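Local coordinates for protein putative isocitrate dehydrogenase, NAD-dependent (PDB 6LKY) that probably catalyses the NAD-dependent oxidation of isocitrate in a magnesium-dependent reaction, and is seen here with NAD bound, at residues N61-L69 against M280-I291; K22-Q30 against E293-E301. The protein carries 1 engineered substitution. All blocks are in the same frame, centred on the assembly; numbering follows the deposited sequence.

Contact 1: residues N61-L69 against M280-I291. With NAD (nicotinamide-adenine-dinucleotide), chain C.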
loop_
_atom_site.group_PDB
_atom_site.type_symbol
_atom_site.label_atom_id
_atom_site.label_comp_id
_atom_site.label_asym_id
_atom_site.label_seq_id
_atom_site.Cartn_x
_atom_site.Cartn_y
_atom_site.Cartn_z
ATOM N N ASN A 61 11.071 33.541 -0.866
ATOM C CA ASN A 61 11.222 33.275 0.563
ATOM C C ASN A 61 11.973 31.985 0.872
ATOM O O ASN A 61 12.602 31.896 1.932
ATOM C CB ASN A 61 9.853 33.241 1.239
ATOM C CG ASN A 61 9.119 34.562 1.125
ATOM O OD1 ASN A 61 9.737 35.609 0.910
ATOM N ND2 ASN A 61 7.797 34.524 1.283
ATOM N N ARG A 62 11.853 30.962 0.021
ATOM C CA ARG A 62 12.506 29.654 0.118
ATOM C C ARG A 62 11.837 28.759 1.159
ATOM O O ARG A 62 12.246 27.603 1.294
ATOM C CB ARG A 62 14.010 29.723 0.452
ATOM C CG ARG A 62 14.883 30.553 -0.498
ATOM C CD ARG A 62 14.448 30.498 -1.970
ATOM N NE ARG A 62 14.769 29.247 -2.671
ATOM C CZ ARG A 62 14.635 29.071 -3.987
ATOM N NH1 ARG A 62 14.211 30.065 -4.754
ATOM N NH2 ARG A 62 14.942 27.910 -4.548
ATOM N N ILE A 63 10.848 29.247 1.910
ATOM C CA ILE A 63 10.147 28.459 2.919
ATOM C C ILE A 63 8.648 28.658 2.734
ATOM O O ILE A 63 8.179 29.785 2.533
ATOM C CB ILE A 63 10.565 28.841 4.356
ATOM C CG1 ILE A 63 12.089 28.849 4.496
ATOM C CG2 ILE A 63 9.953 27.885 5.365
ATOM C CD1 ILE A 63 12.711 27.463 4.417
ATOM N N CYS A 64 7.895 27.563 2.817
ATOM C CA CYS A 64 6.463 27.596 2.576
ATOM C C CYS A 64 5.757 26.684 3.566
ATOM O O CYS A 64 6.231 25.587 3.870
ATOM C CB CYS A 64 6.132 27.198 1.127
ATOM S SG CYS A 64 4.374 27.243 0.717
ATOM N N PHE A 65 4.642 27.173 4.091
ATOM C CA PHE A 65 3.757 26.457 5.000
ATOM C C PHE A 65 2.433 26.296 4.259
ATOM O O PHE A 65 1.771 27.294 3.953
ATOM C CB PHE A 65 3.597 27.253 6.291
ATOM C CG PHE A 65 3.081 26.462 7.446
ATOM C CD1 PHE A 65 3.618 25.225 7.758
ATOM C CD2 PHE A 65 2.079 26.980 8.250
ATOM C CE1 PHE A 65 3.140 24.511 8.849
ATOM C CE2 PHE A 65 1.594 26.264 9.331
ATOM C CZ PHE A 65 2.122 25.037 9.633
ATOM N N LYS A 66 2.053 25.055 3.947
ATOM C CA LYS A 66 1.011 24.798 2.955
ATOM C C LYS A 66 -0.064 23.885 3.526
ATOM O O LYS A 66 0.224 22.756 3.932
ATOM C CB LYS A 66 1.603 24.184 1.679
ATOM C CG LYS A 66 0.590 24.053 0.541
ATOM C CD LYS A 66 1.014 23.019 -0.520
ATOM C CE LYS A 66 1.249 21.642 0.078
ATOM N NZ LYS A 66 0.009 20.932 0.530
ATOM N N GLY A 67 -1.297 24.375 3.576
ATOM C CA GLY A 67 -2.427 23.537 3.902
ATOM C C GLY A 67 -2.718 22.569 2.766
ATOM O O GLY A 67 -2.136 22.666 1.683
ATOM N N PRO A 68 -3.615 21.612 2.993
ATOM C CA PRO A 68 -3.907 20.611 1.955
ATOM C C PRO A 68 -4.546 21.249 0.734
ATOM O O PRO A 68 -5.360 22.168 0.848
ATOM C CB PRO A 68 -4.881 19.655 2.647
ATOM C CG PRO A 68 -5.548 20.522 3.717
ATOM C CD PRO A 68 -4.413 21.393 4.213
ATOM N N LEU A 69 -4.171 20.753 -0.444
ATOM C CA LEU A 69 -4.695 21.268 -1.700
ATOM C C LEU A 69 -5.491 20.175 -2.397
ATOM O O LEU A 69 -5.000 19.053 -2.557
ATOM C CB LEU A 69 -3.561 21.781 -2.589
ATOM C CG LEU A 69 -2.813 22.971 -1.972
ATOM C CD1 LEU A 69 -1.718 23.502 -2.902
ATOM C CD2 LEU A 69 -3.804 24.076 -1.633
ATOM N N MET A 280 -1.077 19.536 11.051
ATOM C CA MET A 280 -0.602 20.850 10.622
ATOM C C MET A 280 0.328 21.469 11.658
ATOM O O MET A 280 1.339 22.095 11.307
ATOM C CB MET A 280 -1.786 21.777 10.352
ATOM C CG MET A 280 -1.429 22.917 9.409
ATOM S SD MET A 280 -1.184 22.308 7.717
ATOM C CE MET A 280 0.387 23.074 7.288
ATOM N N ILE A 281 0.020 21.276 12.942
ATOM C CA ILE A 281 0.870 21.817 13.997
ATOM C C ILE A 281 2.245 21.145 13.984
ATOM O O ILE A 281 3.275 21.818 14.106
ATOM C CB ILE A 281 0.137 21.689 15.349
ATOM C CG1 ILE A 281 -1.033 22.680 15.385
ATOM C CG2 ILE A 281 1.053 21.989 16.500
ATOM C CD1 ILE A 281 -2.211 22.240 16.239
ATOM N N MET A 282 2.288 19.820 13.775
ATOM C CA MET A 282 3.559 19.101 13.663
ATOM C C MET A 282 4.329 19.529 12.421
ATOM O O MET A 282 5.566 19.595 12.446
ATOM C CB MET A 282 3.327 17.587 13.638
ATOM C CG MET A 282 2.814 16.970 14.943
ATOM S SD MET A 282 3.902 17.277 16.372
ATOM C CE MET A 282 5.265 16.170 15.970
ATOM N N ALA A 283 3.621 19.827 11.327
ATOM C CA ALA A 283 4.295 20.402 10.166
ATOM C C ALA A 283 4.965 21.717 10.539
ATOM O O ALA A 283 6.100 21.989 10.124
ATOM C CB ALA A 283 3.304 20.604 9.009
ATOM N N GLY A 284 4.270 22.538 11.329
ATOM C CA GLY A 284 4.886 23.744 11.861
ATOM C C GLY A 284 6.131 23.456 12.682
ATOM O O GLY A 284 7.132 24.163 12.577
ATOM N N ALA A 285 6.070 22.441 13.543
ATOM C CA ALA A 285 7.262 22.059 14.306
ATOM C C ALA A 285 8.425 21.718 13.377
ATOM O O ALA A 285 9.556 22.190 13.573
ATOM C CB ALA A 285 6.954 20.883 15.239
ATOM N N MET A 286 8.164 20.889 12.357
ATOM C CA MET A 286 9.228 20.505 11.427
ATOM C C MET A 286 9.789 21.730 10.721
ATOM O O MET A 286 11.009 21.851 10.532
ATOM C CB MET A 286 8.704 19.505 10.391
ATOM C CG MET A 286 8.266 18.154 10.926
ATOM S SD MET A 286 7.879 16.994 9.580
ATOM C CE MET A 286 9.538 16.575 9.045
ATOM N N MET A 287 8.904 22.655 10.331
ATOM C CA MET A 287 9.340 23.889 9.694
ATOM C C MET A 287 10.224 24.707 10.637
ATOM O O MET A 287 11.287 25.198 10.239
ATOM C CB MET A 287 8.121 24.703 9.257
ATOM C CG MET A 287 8.457 25.976 8.493
ATOM S SD MET A 287 7.005 26.791 7.792
ATOM C CE MET A 287 6.117 27.270 9.281
ATOM N N LEU A 288 9.803 24.852 11.899
ATOM C CA LEU A 288 10.594 25.630 12.853
ATOM C C LEU A 288 11.979 25.030 13.026
ATOM O O LEU A 288 12.983 25.751 13.001
ATOM C CB LEU A 288 9.884 25.726 14.211
ATOM C CG LEU A 288 8.616 26.588 14.266
ATOM C CD1 LEU A 288 8.256 26.983 15.693
ATOM C CD2 LEU A 288 8.750 27.812 13.386
ATOM N N GLU A 289 12.054 23.703 13.154
ATOM C CA GLU A 289 13.354 23.049 13.255
ATOM C C GLU A 289 14.213 23.338 12.031
ATOM O O GLU A 289 15.396 23.674 12.155
ATOM C CB GLU A 289 13.177 21.545 13.427
ATOM C CG GLU A 289 14.491 20.791 13.431
ATOM C CD GLU A 289 14.341 19.371 12.927
ATOM O OE1 GLU A 289 14.856 19.077 11.826
ATOM O OE2 GLU A 289 13.696 18.554 13.624
ATOM N N HIS A 290 13.631 23.216 10.834
ATOM C CA HIS A 290 14.399 23.453 9.614
ATOM C C HIS A 290 15.008 24.860 9.566
ATOM O O HIS A 290 16.132 25.035 9.086
ATOM C CB HIS A 290 13.530 23.214 8.384
ATOM C CG HIS A 290 14.280 23.324 7.095
ATOM N ND1 HIS A 290 15.094 22.316 6.619
ATOM C CD2 HIS A 290 14.351 24.329 6.188
ATOM C CE1 HIS A 290 15.628 22.695 5.469
ATOM N NE2 HIS A 290 15.195 23.912 5.186
ATOM N N ILE A 291 14.273 25.880 10.013
ATOM C CA ILE A 291 14.735 27.257 9.847
ATOM C C ILE A 291 15.557 27.711 11.049
ATOM O O ILE A 291 15.816 28.908 11.216
ATOM C CB ILE A 291 13.555 28.218 9.620
ATOM C CG1 ILE A 291 12.602 28.164 10.812
ATOM C CG2 ILE A 291 12.848 27.892 8.316
ATOM C CD1 ILE A 291 11.462 29.160 10.721
HETATM P PA NAD C . -8.238 12.993 2.876
HETATM O O1A NAD C . -8.675 14.395 2.526
HETATM O O2A NAD C . -6.911 13.003 3.571
HETATM O O5B NAD C . -9.382 12.288 3.745
HETATM C C5B NAD C . -9.217 10.920 4.107
HETATM C C4B NAD C . -9.971 10.661 5.397
HETATM O O4B NAD C . -9.180 11.219 6.466
HETATM C C3B NAD C . -11.317 11.374 5.365
HETATM O O3B NAD C . -12.328 10.563 5.944
HETATM C C2B NAD C . -11.071 12.617 6.207
HETATM O O2B NAD C . -12.242 13.120 6.869
HETATM C C1B NAD C . -9.964 12.189 7.159
HETATM N N9A NAD C . -9.246 13.424 7.441
HETATM C C8A NAD C . -7.942 13.673 6.798
HETATM N N7A NAD C . -7.554 14.877 7.556
HETATM C C5A NAD C . -7.749 14.467 8.943
HETATM C C6A NAD C . -8.072 15.656 9.830
HETATM N N6A NAD C . -6.848 16.447 10.030
HETATM N N1A NAD C . -8.530 15.126 11.123
HETATM C C2A NAD C . -9.775 14.336 11.050
HETATM N N3A NAD C . -10.150 14.043 9.664
HETATM C C4A NAD C . -8.995 13.618 8.878
HETATM O O3 NAD C . -8.041 12.106 1.553
HETATM P PN NAD C . -9.045 12.017 0.315
HETATM O O1N NAD C . -10.487 12.151 0.689
HETATM O O2N NAD C . -8.742 10.685 -0.352
HETATM O O5D NAD C . -8.656 13.226 -0.672
HETATM C C5D NAD C . -9.304 14.502 -0.550
HETATM C C4D NAD C . -8.545 15.534 -1.375
HETATM O O4D NAD C . -7.302 15.896 -0.746
HETATM C C3D NAD C . -8.215 14.997 -2.768
HETATM O O3D NAD C . -8.559 16.008 -3.712
HETATM C C2D NAD C . -6.711 14.800 -2.720
HETATM O O2D NAD C . -6.058 14.998 -3.973
HETATM C C1D NAD C . -6.255 15.866 -1.733
HETATM N N1N NAD C . -4.896 15.513 -1.249
HETATM C C2N NAD C . -4.188 16.622 -0.624
HETATM C C3N NAD C . -2.774 16.137 -0.402
HETATM C C7N NAD C . -1.766 17.270 -0.179
HETATM O O7N NAD C . -0.774 16.924 0.779
HETATM N N7N NAD C . -2.437 18.530 0.130
HETATM C C4N NAD C . -2.666 15.002 0.604
HETATM C C5N NAD C . -3.677 13.904 0.341
HETATM C C6N NAD C . -4.934 14.263 -0.457
#

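Contact 2: residues K22-Q30 against E293-E301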
loop_
_atom_site.group_PDB
_atom_site.type_symbol
_atom_site.label_atom_id
_atom_site.label_comp_id
_atom_site.label_asym_id
_atom_site.label_seq_id
_atom_site.Cartn_x
_atom_site.Cartn_y
_atom_site.Cartn_z
ATOM N N LYS A 22 -1.367 29.968 15.107
ATOM C CA LYS A 22 -1.461 30.425 16.489
ATOM C C LYS A 22 -0.415 29.731 17.344
ATOM O O LYS A 22 0.348 30.388 18.073
ATOM C CB LYS A 22 -2.870 30.180 17.031
ATOM C CG LYS A 22 -3.938 31.124 16.469
ATOM C CD LYS A 22 -5.234 31.011 17.273
ATOM C CE LYS A 22 -6.483 31.041 16.389
ATOM N NZ LYS A 22 -6.766 32.379 15.798
ATOM N N VAL A 23 -0.281 28.413 17.169
ATOM C CA VAL A 23 0.670 27.659 17.978
ATOM C C VAL A 23 2.080 28.145 17.707
ATOM O O VAL A 23 2.864 28.376 18.640
ATOM C CB VAL A 23 0.520 26.152 17.707
ATOM C CG1 VAL A 23 1.728 25.393 18.218
ATOM C CG2 VAL A 23 -0.762 25.630 18.352
ATOM N N ILE A 24 2.403 28.386 16.434
ATOM C CA ILE A 24 3.743 28.872 16.127
ATOM C C ILE A 24 3.973 30.208 16.820
ATOM O O ILE A 24 4.996 30.414 17.490
ATOM C CB ILE A 24 3.948 28.965 14.603
ATOM C CG1 ILE A 24 4.061 27.556 13.993
ATOM C CG2 ILE A 24 5.183 29.799 14.273
ATOM C CD1 ILE A 24 3.857 27.520 12.480
ATOM N N GLU A 25 2.988 31.105 16.749
ATOM C CA GLU A 25 3.202 32.412 17.345
ATOM C C GLU A 25 3.270 32.306 18.857
ATOM O O GLU A 25 3.968 33.101 19.495
ATOM C CB GLU A 25 2.127 33.392 16.877
ATOM C CG GLU A 25 2.515 34.048 15.543
ATOM C CD GLU A 25 1.338 34.642 14.791
ATOM O OE1 GLU A 25 0.200 34.550 15.302
ATOM O OE2 GLU A 25 1.553 35.187 13.682
ATOM N N ALA A 26 2.609 31.297 19.439
ATOM C CA ALA A 26 2.685 31.137 20.884
ATOM C C ALA A 26 4.103 30.835 21.351
ATOM O O ALA A 26 4.415 31.082 22.519
ATOM C CB ALA A 26 1.728 30.047 21.356
ATOM N N THR A 27 4.970 30.321 20.471
ATOM C CA THR A 27 6.337 30.003 20.878
ATOM C C THR A 27 7.222 31.236 20.980
ATOM O O THR A 27 8.316 31.147 21.547
ATOM C CB THR A 27 6.994 29.036 19.890
ATOM O OG1 THR A 27 7.155 29.701 18.631
ATOM C CG2 THR A 27 6.159 27.783 19.703
ATOM N N GLY A 28 6.787 32.368 20.433
ATOM C CA GLY A 28 7.591 33.568 20.391
ATOM C C GLY A 28 8.462 33.724 19.167
ATOM O O GLY A 28 9.124 34.761 19.029
ATOM N N VAL A 29 8.472 32.745 18.261
ATOM C CA VAL A 29 9.235 32.884 17.027
ATOM C C VAL A 29 8.631 33.984 16.164
ATOM O O VAL A 29 7.405 34.145 16.084
ATOM C CB VAL A 29 9.301 31.543 16.279
ATOM C CG1 VAL A 29 10.250 31.642 15.102
ATOM C CG2 VAL A 29 9.794 30.464 17.222
ATOM N N GLN A 30 9.498 34.754 15.518
ATOM C CA GLN A 30 9.097 35.905 14.721
ATOM C C GLN A 30 8.896 35.487 13.269
ATOM O O GLN A 30 9.859 35.109 12.592
ATOM C CB GLN A 30 10.156 37.001 14.812
ATOM C CG GLN A 30 10.625 37.282 16.231
ATOM C CD GLN A 30 9.656 38.161 16.995
ATOM O OE1 GLN A 30 9.594 39.372 16.774
ATOM N NE2 GLN A 30 8.889 37.556 17.901
ATOM N N GLU A 293 15.016 26.956 14.552
ATOM C CA GLU A 293 14.299 27.214 15.802
ATOM C C GLU A 293 13.977 25.899 16.504
ATOM O O GLU A 293 12.815 25.609 16.808
ATOM C CB GLU A 293 13.028 28.011 15.524
ATOM C CG GLU A 293 13.289 29.396 14.954
ATOM C CD GLU A 293 13.680 30.415 16.020
ATOM O OE1 GLU A 293 13.706 30.053 17.220
ATOM O OE2 GLU A 293 13.956 31.583 15.651
ATOM N N PRO A 294 14.998 25.090 16.812
ATOM C CA PRO A 294 14.728 23.734 17.332
ATOM C C PRO A 294 14.030 23.706 18.676
ATOM O O PRO A 294 13.236 22.792 18.939
ATOM C CB PRO A 294 16.127 23.108 17.436
ATOM C CG PRO A 294 17.073 24.269 17.496
ATOM C CD PRO A 294 16.442 25.365 16.691
ATOM N N ASP A 295 14.312 24.671 19.551
ATOM C CA ASP A 295 13.681 24.666 20.866
ATOM C C ASP A 295 12.181 24.931 20.761
ATOM O O ASP A 295 11.376 24.275 21.433
ATOM C CB ASP A 295 14.349 25.695 21.775
ATOM C CG ASP A 295 13.613 25.858 23.075
ATOM O OD1 ASP A 295 13.591 24.878 23.856
ATOM O OD2 ASP A 295 13.009 26.938 23.284
ATOM N N ALA A 296 11.790 25.932 19.965
ATOM C CA ALA A 296 10.374 26.172 19.697
ATOM C C ALA A 296 9.698 24.946 19.088
ATOM O O ALA A 296 8.556 24.617 19.439
ATOM C CB ALA A 296 10.219 27.373 18.770
ATOM N N ALA A 297 10.378 24.277 18.149
ATOM C CA ALA A 297 9.848 23.043 17.569
ATOM C C ALA A 297 9.610 21.985 18.645
ATOM O O ALA A 297 8.553 21.336 18.684
ATOM C CB ALA A 297 10.806 22.523 16.495
ATOM N N ARG A 298 10.588 21.802 19.537
ATOM C CA ARG A 298 10.456 20.790 20.582
ATOM C C ARG A 298 9.343 21.152 21.559
ATOM O O ARG A 298 8.636 20.267 22.059
ATOM C CB ARG A 298 11.791 20.617 21.309
ATOM C CG ARG A 298 12.832 19.835 20.512
ATOM C CD ARG A 298 14.074 19.544 21.343
ATOM N NE ARG A 298 14.921 20.725 21.510
ATOM C CZ ARG A 298 16.008 20.983 20.785
ATOM N NH1 ARG A 298 16.396 20.143 19.832
ATOM N NH2 ARG A 298 16.711 22.085 21.015
ATOM N N ARG A 299 9.177 22.449 21.843
ATOM C CA ARG A 299 8.100 22.899 22.725
ATOM C C ARG A 299 6.732 22.656 22.098
ATOM O O ARG A 299 5.798 22.207 22.780
ATOM C CB ARG A 299 8.295 24.377 23.078
ATOM C CG ARG A 299 9.463 24.608 24.035
ATOM C CD ARG A 299 9.856 26.080 24.146
ATOM N NE ARG A 299 8.735 26.889 24.602
ATOM C CZ ARG A 299 8.397 28.059 24.074
ATOM N NH1 ARG A 299 9.121 28.566 23.089
ATOM N NH2 ARG A 299 7.349 28.729 24.544
ATOM N N ILE A 300 6.601 22.923 20.796
ATOM C CA ILE A 300 5.359 22.591 20.101
ATOM C C ILE A 300 5.072 21.098 20.228
ATOM O O ILE A 300 3.950 20.683 20.564
ATOM C CB ILE A 300 5.434 23.020 18.623
ATOM C CG1 ILE A 300 5.362 24.535 18.486
ATOM C CG2 ILE A 300 4.298 22.384 17.811
ATOM C CD1 ILE A 300 5.574 25.016 17.063
ATOM N N GLU A 301 6.089 20.265 19.972
ATOM C CA GLU A 301 5.849 18.821 19.982
ATOM C C GLU A 301 5.471 18.328 21.376
ATOM O O GLU A 301 4.549 17.505 21.526
ATOM C CB GLU A 301 7.077 18.081 19.451
ATOM C CG GLU A 301 6.918 16.574 19.436
ATOM C CD GLU A 301 7.999 15.870 18.633
ATOM O OE1 GLU A 301 8.881 16.563 18.074
ATOM O OE2 GLU A 301 7.963 14.622 18.561
#

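Contact 1: residues N61-L69 against M280-I291
Strand-on-helix packing joins the two segments: the Phe65 side chain of strand 63-66 lies against helix 280-290, where Met280 and Met287 take one face each of its ring. Strand 63-66 and helix 280-290 run antiparallel at 172°, with 9.6 Å between their axes. Met280 CE sits 3.7 Å from the centroid of the Phe65 ring, and Met287 CE, on the opposite face, 3.9 Å from it. Both methyls lie over the faces, within 26° of the ring normal, as CH-pi contacts, though offset toward the rim. The two sulfurs stand obliquely to the ring, giving a pair of Met-aromatic contacts. At the ring's edge, CE1 of Phe65 reaches the backbone N of Gly284 at 3.4 Å; with no side chain there, the ring comes right up to the helix backbone. Phe65 has CG anti to its N (chi1 -162°), which swings the ring toward the helix. At the start of the strand, Ile63 CD1 meets Ile291 CG2 at 3.9 Å and the edge of the His290 ring, while Ile63 CG2 touches Met287.

Lys66 leaves the strand on the side away from the helix, and its chain, bent at chi3 and chi4, brings NZ to 3.5 Å from NAD N7N. Lys66 NZ is gripped by Gly67 O at 3.0 Å, a salt bridge to Glu260 and a hydrogen bond to Asn81. Leu69 N also approaches NAD N7N, to 2.9 Å. An inner strand, parallel to both neighbours, 2-7 and 257-261, with a helix packed on one side, leading into a cofactor-binding loop, belongs to the alpha/beta fold of the isocitrate and isopropylmalate dehydrogenase family.

Contact 2: residues K22-Q30 against E293-E301
The Arg299 guanidinium meets Thr27 O at its edge, the carbonyl oxygen lying within its plane. The bond from Arg299 NH1 to Thr27 O is 3.1 Å long and nearly straight at 171°, and uses a lone pair of the oxygen; Arg299 NH2 is held separately by Val337 O of helix 326-337, so two carbonyls fix the rotation of the group. The Glu293 carboxylate faces an apolar partner: Val29 comes from the opposite direction, its CG1 over one face of the carboxylate, 3.7 Å from Glu293 OE2, with Val29 CG2 over the same face.

Helix 13-26 links strands 2-7 and 31-35, parallel neighbours in the sheet, as the helix of a beta-alpha-beta crossover. Its last turns and the loop after them pack on helix 294-310, the short segments crossing at 125°. Val29 CG2 presses tightly on Ala296 CB at 3.5 Å, and Ala296 CB also meets Thr27 CB at 3.8 Å. Next along the helix, Ile300 CG1 is touched by Thr27 CG2 at 3.6 Å and by Val23 CG1 at 3.7 Å. Thr27 carries OG1 between its N and carbonyl carbon (chi1 66°), which leaves CG2 directed at Ile300 and turns OG1 back to donate to Ile24 O, although the 2.5 Å between Thr27 OG1 and Ile24 O is doubtfully short. Val337 of helix 326-337 lies against both Val23 and Thr27.

The contacts lie on the same side of the chain's centre, their own centres 12 Å apart, and in sequence both segments of contact 1 fall between those of contact 2. Helices 278-290 and 294-310 follow each other directly: Leu288 O and Glu293 N, 2.8 Å apart, probably form a hydrogen bond at the turn. Their side chains also pack together, Ile281 CG2 meeting Ile300 CG2 at 3.5 Å and Leu288 CD1 meeting Ile300 CD1 at 3.6 Å. Ile300 therefore touches helix 278-290 as well as helix 13-26. Contact 1 runs into the cofactor pocket through Lys66, Pro68 and Leu69, whereas contact 2 lies farther out, the Val23 side chain about 14 Å from a bound NAD.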